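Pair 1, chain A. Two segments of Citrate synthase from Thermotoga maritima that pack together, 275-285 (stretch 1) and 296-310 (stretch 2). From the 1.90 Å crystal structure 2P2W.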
# COMPACT_ATOMS: atom_id res chain seq x y z
N LYS A 275 24.09 27.04 2.77
CA LYS A 275 23.02 28.02 2.98
C LYS A 275 21.78 27.32 3.53
O LYS A 275 21.12 27.83 4.43
CB LYS A 275 22.70 28.72 1.65
CG LYS A 275 21.52 29.69 1.67
CD LYS A 275 21.87 31.04 2.28
CE LYS A 275 21.46 31.15 3.74
NZ LYS A 275 21.84 32.48 4.30
N LEU A 276 21.47 26.15 2.98
CA LEU A 276 20.32 25.38 3.43
C LEU A 276 20.47 25.02 4.90
O LEU A 276 19.53 25.18 5.69
CB LEU A 276 20.17 24.11 2.59
CG LEU A 276 19.79 24.32 1.12
CD1 LEU A 276 19.83 23.00 0.36
CD2 LEU A 276 18.39 24.94 1.05
N PHE A 277 21.65 24.54 5.27
CA PHE A 277 21.88 24.17 6.66
C PHE A 277 21.73 25.38 7.59
O PHE A 277 21.11 25.28 8.64
CB PHE A 277 23.27 23.55 6.83
CG PHE A 277 23.59 23.19 8.25
CD1 PHE A 277 22.80 22.29 8.95
CD2 PHE A 277 24.69 23.76 8.89
CE1 PHE A 277 23.09 21.95 10.28
CE2 PHE A 277 24.99 23.43 10.22
CZ PHE A 277 24.19 22.53 10.91
N ARG A 278 22.30 26.51 7.19
CA ARG A 278 22.23 27.72 8.02
C ARG A 278 20.77 28.09 8.30
O ARG A 278 20.40 28.42 9.42
CB ARG A 278 22.92 28.91 7.33
CG ARG A 278 24.42 28.76 7.07
CD ARG A 278 25.27 28.82 8.34
NE ARG A 278 26.71 28.87 8.05
CZ ARG A 278 27.39 29.98 7.77
NH1 ARG A 278 26.79 31.16 7.73
NH2 ARG A 278 28.70 29.91 7.52
N ILE A 279 19.94 28.04 7.26
CA ILE A 279 18.53 28.38 7.41
C ILE A 279 17.81 27.37 8.32
O ILE A 279 17.07 27.75 9.22
CB ILE A 279 17.82 28.44 6.03
CG1 ILE A 279 18.49 29.51 5.16
CG2 ILE A 279 16.34 28.76 6.21
CD1 ILE A 279 18.03 29.52 3.71
N ALA A 280 18.05 26.09 8.08
CA ALA A 280 17.42 25.03 8.87
C ALA A 280 17.82 25.13 10.35
O ALA A 280 17.01 24.91 11.25
CB ALA A 280 17.81 23.66 8.31
N SER A 281 19.09 25.45 10.58
CA SER A 281 19.59 25.58 11.94
C SER A 281 18.93 26.76 12.64
O SER A 281 18.58 26.68 13.82
CB SER A 281 21.11 25.75 11.92
OG SER A 281 21.64 25.60 13.22
N LYS A 282 18.76 27.86 11.90
CA LYS A 282 18.13 29.05 12.46
C LYS A 282 16.66 28.80 12.74
O LYS A 282 16.10 29.30 13.72
CB LYS A 282 18.28 30.23 11.50
CG LYS A 282 17.83 31.56 12.07
CD LYS A 282 18.67 31.95 13.28
CE LYS A 282 18.42 33.39 13.68
NZ LYS A 282 19.31 33.79 14.80
N LEU A 283 16.02 28.01 11.87
CA LEU A 283 14.61 27.68 12.03
C LEU A 283 14.43 26.90 13.33
O LEU A 283 13.50 27.16 14.10
CB LEU A 283 14.13 26.85 10.84
CG LEU A 283 12.65 26.48 10.76
CD1 LEU A 283 11.78 27.74 10.85
CD2 LEU A 283 12.39 25.75 9.44
N GLU A 284 15.33 25.96 13.58
CA GLU A 284 15.26 25.17 14.81
C GLU A 284 15.47 26.08 16.01
O GLU A 284 14.74 25.98 17.00
CB GLU A 284 16.34 24.08 14.82
CG GLU A 284 16.54 23.47 16.20
CD GLU A 284 17.62 22.41 16.22
OE1 GLU A 284 18.03 21.95 15.13
OE2 GLU A 284 18.04 22.03 17.33
N GLU A 285 16.46 26.95 15.93
CA GLU A 285 16.75 27.87 17.02
C GLU A 285 15.53 28.69 17.41
O GLU A 285 15.20 28.81 18.59
CB GLU A 285 17.89 28.83 16.66
CG GLU A 285 18.32 29.72 17.83
CD GLU A 285 19.25 30.85 17.40
OE1 GLU A 285 18.76 31.80 16.77
OE2 GLU A 285 20.46 30.77 17.69
N TYR A 296 9.74 20.02 17.77
CA TYR A 296 11.17 19.99 17.52
C TYR A 296 11.46 19.45 16.13
O TYR A 296 10.56 18.94 15.45
CB TYR A 296 11.87 19.10 18.55
CG TYR A 296 11.69 19.55 19.98
CD1 TYR A 296 10.46 19.41 20.63
CD2 TYR A 296 12.75 20.12 20.68
CE1 TYR A 296 10.30 19.83 21.95
CE2 TYR A 296 12.60 20.55 22.00
CZ TYR A 296 11.37 20.40 22.63
OH TYR A 296 11.23 20.82 23.93
N PRO A 297 12.71 19.57 15.67
CA PRO A 297 13.05 19.05 14.34
C PRO A 297 12.92 17.53 14.32
O PRO A 297 13.19 16.88 15.32
CB PRO A 297 14.50 19.47 14.16
CG PRO A 297 14.79 20.60 15.11
CD PRO A 297 13.85 20.31 16.25
N ASN A 298 12.47 16.98 13.19
CA ASN A 298 12.43 15.54 13.06
C ASN A 298 13.51 15.25 12.01
O ASN A 298 14.05 16.18 11.40
CB ASN A 298 11.04 15.02 12.62
CG ASN A 298 10.59 15.58 11.29
OD1 ASN A 298 11.34 15.61 10.32
ND2 ASN A 298 9.33 16.00 11.24
N VAL A 299 13.84 13.98 11.82
CA VAL A 299 14.90 13.60 10.89
C VAL A 299 14.82 14.20 9.48
O VAL A 299 15.85 14.43 8.85
CB VAL A 299 15.00 12.05 10.78
CG1 VAL A 299 13.86 11.50 9.95
CG2 VAL A 299 16.36 11.65 10.21
N ASP A 300 13.61 14.45 8.99
CA ASP A 300 13.43 14.98 7.63
C ASP A 300 14.08 16.35 7.40
O ASP A 300 14.44 16.69 6.27
CB ASP A 300 11.94 15.09 7.27
CG ASP A 300 11.22 13.76 7.31
OD1 ASP A 300 11.84 12.73 6.99
OD2 ASP A 300 10.01 13.75 7.65
N LEU A 301 14.20 17.15 8.46
CA LEU A 301 14.78 18.48 8.33
C LEU A 301 16.24 18.44 7.89
O LEU A 301 16.64 19.15 6.98
CB LEU A 301 14.67 19.26 9.66
CG LEU A 301 15.17 20.71 9.64
CD1 LEU A 301 14.28 21.55 8.73
CD2 LEU A 301 15.16 21.28 11.05
N TYR A 302 17.03 17.59 8.54
CA TYR A 302 18.44 17.50 8.22
C TYR A 302 18.85 16.42 7.23
O TYR A 302 19.87 16.54 6.56
CB TYR A 302 19.25 17.38 9.51
CG TYR A 302 19.11 18.62 10.37
CD1 TYR A 302 19.54 19.86 9.91
CD2 TYR A 302 18.52 18.55 11.64
CE1 TYR A 302 19.40 21.01 10.68
CE2 TYR A 302 18.37 19.69 12.42
CZ TYR A 302 18.81 20.91 11.94
OH TYR A 302 18.65 22.04 12.71
N SER A 303 18.07 15.34 7.14
CA SER A 303 18.40 14.30 6.18
C SER A 303 18.31 14.90 4.78
O SER A 303 19.16 14.64 3.92
CB SER A 303 17.44 13.11 6.30
OG SER A 303 16.14 13.46 5.87
N SER A 304 17.28 15.71 4.56
CA SER A 304 17.08 16.35 3.26
C SER A 304 18.25 17.27 2.92
O SER A 304 18.73 17.28 1.78
CB SER A 304 15.77 17.15 3.23
OG SER A 304 15.81 18.25 4.12
N VAL A 305 18.72 18.04 3.89
CA VAL A 305 19.84 18.95 3.65
C VAL A 305 21.11 18.14 3.32
O VAL A 305 21.86 18.50 2.41
CB VAL A 305 20.10 19.88 4.86
CG1 VAL A 305 21.34 20.73 4.62
CG2 VAL A 305 18.89 20.79 5.07
N LEU A 306 21.33 17.05 4.05
CA LEU A 306 22.50 16.22 3.78
C LEU A 306 22.44 15.64 2.37
O LEU A 306 23.42 15.70 1.63
CB LEU A 306 22.61 15.08 4.81
CG LEU A 306 23.77 14.11 4.57
CD1 LEU A 306 25.09 14.87 4.63
CD2 LEU A 306 23.76 12.99 5.61
N PHE A 307 21.30 15.06 2.00
CA PHE A 307 21.15 14.47 0.68
C PHE A 307 21.41 15.50 -0.42
O PHE A 307 22.03 15.20 -1.44
CB PHE A 307 19.76 13.86 0.50
CG PHE A 307 19.48 12.70 1.41
CD1 PHE A 307 20.52 11.88 1.85
CD2 PHE A 307 18.18 12.40 1.80
CE1 PHE A 307 20.26 10.78 2.67
CE2 PHE A 307 17.91 11.31 2.62
CZ PHE A 307 18.95 10.49 3.06
N GLU A 308 20.94 16.72 -0.19
CA GLU A 308 21.15 17.79 -1.16
C GLU A 308 22.64 18.08 -1.28
O GLU A 308 23.19 18.13 -2.39
CB GLU A 308 20.43 19.07 -0.71
CG GLU A 308 20.78 20.31 -1.55
CD GLU A 308 19.73 20.64 -2.60
OE1 GLU A 308 18.90 19.76 -2.94
OE2 GLU A 308 19.73 21.78 -3.10
N GLU A 309 23.31 18.27 -0.15
CA GLU A 309 24.74 18.57 -0.16
C GLU A 309 25.58 17.42 -0.72
O GLU A 309 26.68 17.62 -1.21
CB GLU A 309 25.22 18.93 1.26
CG GLU A 309 24.57 20.21 1.85
CD GLU A 309 24.79 21.43 0.96
OE1 GLU A 309 25.82 21.51 0.30
OE2 GLU A 309 23.94 22.32 0.98
N LEU A 310 25.04 16.18 -0.63
CA LEU A 310 25.78 15.03 -1.16
C LEU A 310 25.59 14.89 -2.67
O LEU A 310 26.16 14.01 -3.32
CB LEU A 310 25.28 13.76 -0.49
CG LEU A 310 25.71 13.61 0.96
CD1 LEU A 310 25.25 12.25 1.54
CD2 LEU A 310 27.24 13.66 1.14

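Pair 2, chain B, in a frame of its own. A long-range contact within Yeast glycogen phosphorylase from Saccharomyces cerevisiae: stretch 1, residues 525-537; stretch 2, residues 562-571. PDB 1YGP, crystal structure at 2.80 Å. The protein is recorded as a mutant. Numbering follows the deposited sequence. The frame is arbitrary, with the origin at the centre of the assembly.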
# COMPACT_ATOMS: atom_id res chain seq x y z
N ALA B 525 -4.25 -4.79 -29.95
CA ALA B 525 -5.13 -3.71 -30.34
C ALA B 525 -6.07 -4.02 -31.47
O ALA B 525 -7.18 -3.48 -31.48
CB ALA B 525 -4.33 -2.48 -30.74
N ASN B 526 -5.70 -4.89 -32.43
CA ASN B 526 -6.56 -5.15 -33.57
C ASN B 526 -6.64 -6.63 -33.95
O ASN B 526 -6.23 -7.04 -35.04
CB ASN B 526 -6.05 -4.33 -34.75
CG ASN B 526 -7.08 -4.06 -35.84
OD1 ASN B 526 -8.15 -4.66 -35.95
ND2 ASN B 526 -6.79 -3.10 -36.73
N PRO B 527 -7.21 -7.49 -33.09
CA PRO B 527 -7.35 -8.92 -33.32
C PRO B 527 -8.05 -9.26 -34.62
O PRO B 527 -7.58 -10.13 -35.35
CB PRO B 527 -8.11 -9.40 -32.13
CG PRO B 527 -8.97 -8.22 -31.72
CD PRO B 527 -7.93 -7.12 -31.87
N SER B 528 -9.13 -8.56 -34.95
CA SER B 528 -9.95 -8.79 -36.15
C SER B 528 -9.11 -8.68 -37.41
O SER B 528 -9.33 -9.45 -38.35
CB SER B 528 -11.11 -7.76 -36.14
OG SER B 528 -10.93 -6.79 -35.09
N LEU B 529 -8.13 -7.77 -37.46
CA LEU B 529 -7.20 -7.71 -38.56
C LEU B 529 -6.17 -8.81 -38.38
O LEU B 529 -5.83 -9.47 -39.37
CB LEU B 529 -6.48 -6.36 -38.61
CG LEU B 529 -5.36 -6.15 -39.64
CD1 LEU B 529 -5.87 -6.42 -41.04
CD2 LEU B 529 -4.85 -4.73 -39.55
N ALA B 530 -5.67 -9.09 -37.18
CA ALA B 530 -4.68 -10.16 -37.00
C ALA B 530 -5.19 -11.52 -37.46
O ALA B 530 -4.44 -12.35 -37.98
CB ALA B 530 -4.30 -10.29 -35.54
N LYS B 531 -6.50 -11.75 -37.32
CA LYS B 531 -7.14 -12.97 -37.79
C LYS B 531 -7.18 -12.88 -39.31
O LYS B 531 -6.74 -13.83 -39.95
CB LYS B 531 -8.57 -13.11 -37.25
N LEU B 532 -7.60 -11.76 -39.94
CA LEU B 532 -7.69 -11.63 -41.39
C LEU B 532 -6.40 -12.00 -42.08
O LEU B 532 -6.44 -12.77 -43.03
CB LEU B 532 -8.04 -10.20 -41.83
CG LEU B 532 -8.22 -9.84 -43.33
CD1 LEU B 532 -9.20 -10.77 -44.02
CD2 LEU B 532 -8.79 -8.44 -43.43
N ILE B 533 -5.28 -11.47 -41.57
CA ILE B 533 -3.95 -11.75 -42.09
C ILE B 533 -3.61 -13.22 -41.87
O ILE B 533 -3.15 -13.88 -42.80
CB ILE B 533 -2.94 -10.82 -41.38
CG1 ILE B 533 -3.15 -9.44 -41.93
CG2 ILE B 533 -1.50 -11.22 -41.61
CD1 ILE B 533 -2.33 -8.39 -41.16
N SER B 534 -3.86 -13.79 -40.69
CA SER B 534 -3.54 -15.20 -40.46
C SER B 534 -4.39 -16.06 -41.38
O SER B 534 -3.96 -17.14 -41.79
CB SER B 534 -3.82 -15.61 -39.03
N GLU B 535 -5.58 -15.60 -41.74
CA GLU B 535 -6.43 -16.28 -42.69
C GLU B 535 -5.87 -16.11 -44.10
O GLU B 535 -5.47 -17.10 -44.71
CB GLU B 535 -7.82 -15.69 -42.64
CG GLU B 535 -8.90 -16.71 -42.42
CD GLU B 535 -9.92 -16.21 -41.40
OE1 GLU B 535 -10.67 -15.27 -41.68
OE2 GLU B 535 -9.94 -16.77 -40.30
N THR B 536 -5.69 -14.90 -44.62
CA THR B 536 -5.34 -14.74 -46.02
C THR B 536 -3.96 -15.28 -46.36
O THR B 536 -3.78 -16.01 -47.34
CB THR B 536 -5.45 -13.26 -46.38
OG1 THR B 536 -4.54 -12.53 -45.56
CG2 THR B 536 -6.87 -12.75 -46.15
N LEU B 537 -3.01 -14.97 -45.49
CA LEU B 537 -1.68 -15.45 -45.71
C LEU B 537 -1.52 -16.88 -45.24
O LEU B 537 -0.44 -17.44 -45.39
CB LEU B 537 -0.72 -14.50 -45.01
CG LEU B 537 -0.01 -13.47 -45.89
CD1 LEU B 537 -1.00 -12.68 -46.74
CD2 LEU B 537 0.78 -12.55 -44.98
N GLU B 562 -13.23 -9.04 -52.89
CA GLU B 562 -13.71 -9.65 -51.65
C GLU B 562 -12.75 -9.33 -50.50
O GLU B 562 -13.18 -9.01 -49.38
CB GLU B 562 -13.79 -11.16 -51.80
N PHE B 563 -11.44 -9.32 -50.79
CA PHE B 563 -10.42 -9.02 -49.80
C PHE B 563 -10.63 -7.60 -49.32
O PHE B 563 -10.73 -7.37 -48.12
CB PHE B 563 -9.03 -9.13 -50.40
CG PHE B 563 -7.92 -8.92 -49.39
CD1 PHE B 563 -7.66 -9.89 -48.43
CD2 PHE B 563 -7.16 -7.75 -49.43
CE1 PHE B 563 -6.63 -9.68 -47.52
CE2 PHE B 563 -6.13 -7.56 -48.51
CZ PHE B 563 -5.87 -8.53 -47.55
N LEU B 564 -10.74 -6.64 -50.25
CA LEU B 564 -10.98 -5.27 -49.88
C LEU B 564 -12.26 -5.13 -49.07
O LEU B 564 -12.29 -4.39 -48.09
CB LEU B 564 -11.02 -4.42 -51.15
CG LEU B 564 -9.80 -3.55 -51.51
CD1 LEU B 564 -8.49 -4.14 -51.01
CD2 LEU B 564 -9.73 -3.43 -53.01
N LYS B 565 -13.31 -5.90 -49.39
CA LYS B 565 -14.54 -5.82 -48.61
C LYS B 565 -14.24 -6.26 -47.18
O LYS B 565 -14.65 -5.60 -46.21
CB LYS B 565 -15.61 -6.74 -49.16
N LYS B 566 -13.44 -7.31 -47.07
CA LYS B 566 -13.06 -7.87 -45.79
C LYS B 566 -12.27 -6.87 -44.96
O LYS B 566 -12.57 -6.63 -43.78
CB LYS B 566 -12.26 -9.11 -46.08
CG LYS B 566 -13.01 -10.38 -45.73
CD LYS B 566 -14.19 -10.59 -46.65
CE LYS B 566 -14.08 -11.96 -47.30
NZ LYS B 566 -12.90 -12.04 -48.13
N TRP B 567 -11.31 -6.23 -45.63
CA TRP B 567 -10.43 -5.25 -45.04
C TRP B 567 -11.27 -4.09 -44.54
O TRP B 567 -11.05 -3.59 -43.44
CB TRP B 567 -9.44 -4.72 -46.07
CG TRP B 567 -8.19 -4.13 -45.44
CD1 TRP B 567 -8.08 -2.78 -45.20
CD2 TRP B 567 -7.05 -4.82 -45.07
NE1 TRP B 567 -6.88 -2.62 -44.69
CE2 TRP B 567 -6.24 -3.79 -44.59
CE3 TRP B 567 -6.59 -6.13 -45.08
CZ2 TRP B 567 -4.96 -4.06 -44.11
CZ3 TRP B 567 -5.30 -6.40 -44.59
CH2 TRP B 567 -4.50 -5.37 -44.11
N ASN B 568 -12.28 -3.67 -45.30
CA ASN B 568 -13.05 -2.54 -44.85
C ASN B 568 -13.91 -2.90 -43.65
O ASN B 568 -13.96 -2.13 -42.68
CB ASN B 568 -13.92 -2.04 -45.97
CG ASN B 568 -14.48 -0.67 -45.61
OD1 ASN B 568 -15.66 -0.41 -45.79
ND2 ASN B 568 -13.74 0.31 -45.11
N GLN B 569 -14.50 -4.09 -43.63
CA GLN B 569 -15.35 -4.54 -42.54
C GLN B 569 -14.64 -4.53 -41.20
O GLN B 569 -15.21 -4.07 -40.20
CB GLN B 569 -15.83 -5.95 -42.83
CG GLN B 569 -16.75 -6.52 -41.77
CD GLN B 569 -18.02 -5.71 -41.67
OE1 GLN B 569 -18.20 -4.83 -40.82
NE2 GLN B 569 -18.97 -5.98 -42.55
N VAL B 570 -13.38 -4.99 -41.19
CA VAL B 570 -12.56 -4.98 -39.98
C VAL B 570 -12.56 -3.53 -39.44
O VAL B 570 -13.04 -3.22 -38.34
CB VAL B 570 -11.12 -5.47 -40.35
CG1 VAL B 570 -10.25 -5.52 -39.12
CG2 VAL B 570 -11.12 -6.88 -40.92
N LYS B 571 -12.18 -2.60 -40.29
CA LYS B 571 -12.08 -1.21 -39.91
C LYS B 571 -13.41 -0.65 -39.46
O LYS B 571 -13.43 0.19 -38.56
CB LYS B 571 -11.47 -0.46 -41.12
CG LYS B 571 -11.23 1.05 -40.99
CD LYS B 571 -10.32 1.50 -39.86
CE LYS B 571 -8.89 1.19 -40.20
NZ LYS B 571 -7.99 1.62 -39.15

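Two antiparallel helix pairs built on one backbone arrangement. In pair 1 (citrate synthase) the helix of stretch 1 and that of stretch 2 approach to 9.8 Å with 171° between their N-to-C directions; in pair 2 (yeast glycogen phosphorylase) helices 527-536 and 562-571 approach to 9.5 Å at 160°. The N, CA and C atoms of 14 central residues superpose with an RMSD of 0.6 Å. The two stretches bury 502 Å² between them in pair 1 and 409 Å² in pair 2.

The closest match in side-chain position is V305(A) = V570(B), where both residue type and the t rotamer agree and the side-chain centres fall 0.3 Å apart. Each valine points toward the opposite helix: V305(A) CG1 lies 4.1 Å from L276(A) CB and 4.1 Å from F277(A) CB, while V570(B) CG1 lies 3.8 Å from S528(B) CB and 3.9 Å from L529(B) CB. At L276(A) = S528(B) both CA-to-CB bonds point toward the partner, and each CB packs against the matched valine. In pair 1, L276(A) CD1 also lies 3.4 Å from E308(A) CG, against the aliphatic part of that acid.

At F277(A) = L529(B) and Y302(A) = W567(B), an aromatic-aromatic contact in pair 1 corresponds to an aliphatic-aromatic one in pair 2. All four side chains leave the backbone sideways and bring their ends nearer the partner. F277(A) CE1 meets Y302(A) CE1 at 3.8 Å, whereas L529(B) CD1 sits over one face of W567(B), 3.8 Å from the centroid of the six-membered ring, in a CH-pi contact.

The central position A280(A) = L532(B) differs in bulk, alanine against leucine. A280(A) CB is 3.9 Å from Y302(A) CE1 and 4.1 Å from L301(A) CD1; the small residue helps form the hole among A280(A), E284(A), F277(A) and S281(A) that receives the tyrosine. L532(B) instead extends its own branches across the interface: CD2 lies 3.6 Å from W567(B) CE3 and 3.8 Å from V570(B) CG2, and CD1 lies 4.0 Å from K566(B) CB. That lysine matches L301(A); both start toward the partner, but the end of K566(B) leads away, and its closest approach is through CB.

E284(A) = T536(B) separates polar from apolar packing. Y302(A) OH donates a very short hydrogen bond, 2.5 Å, to E284(A) OE1, tying the helices together within an otherwise largely apolar contact. T536(B) turns its OG1 back to L532(B) O, a 3.2 Å hydrogen bond within its own helix, and presents CG2 to the edge of the F563(B) ring, 3.4 Å from CE1. No hydrogen bond crosses between the stretches of pair 2.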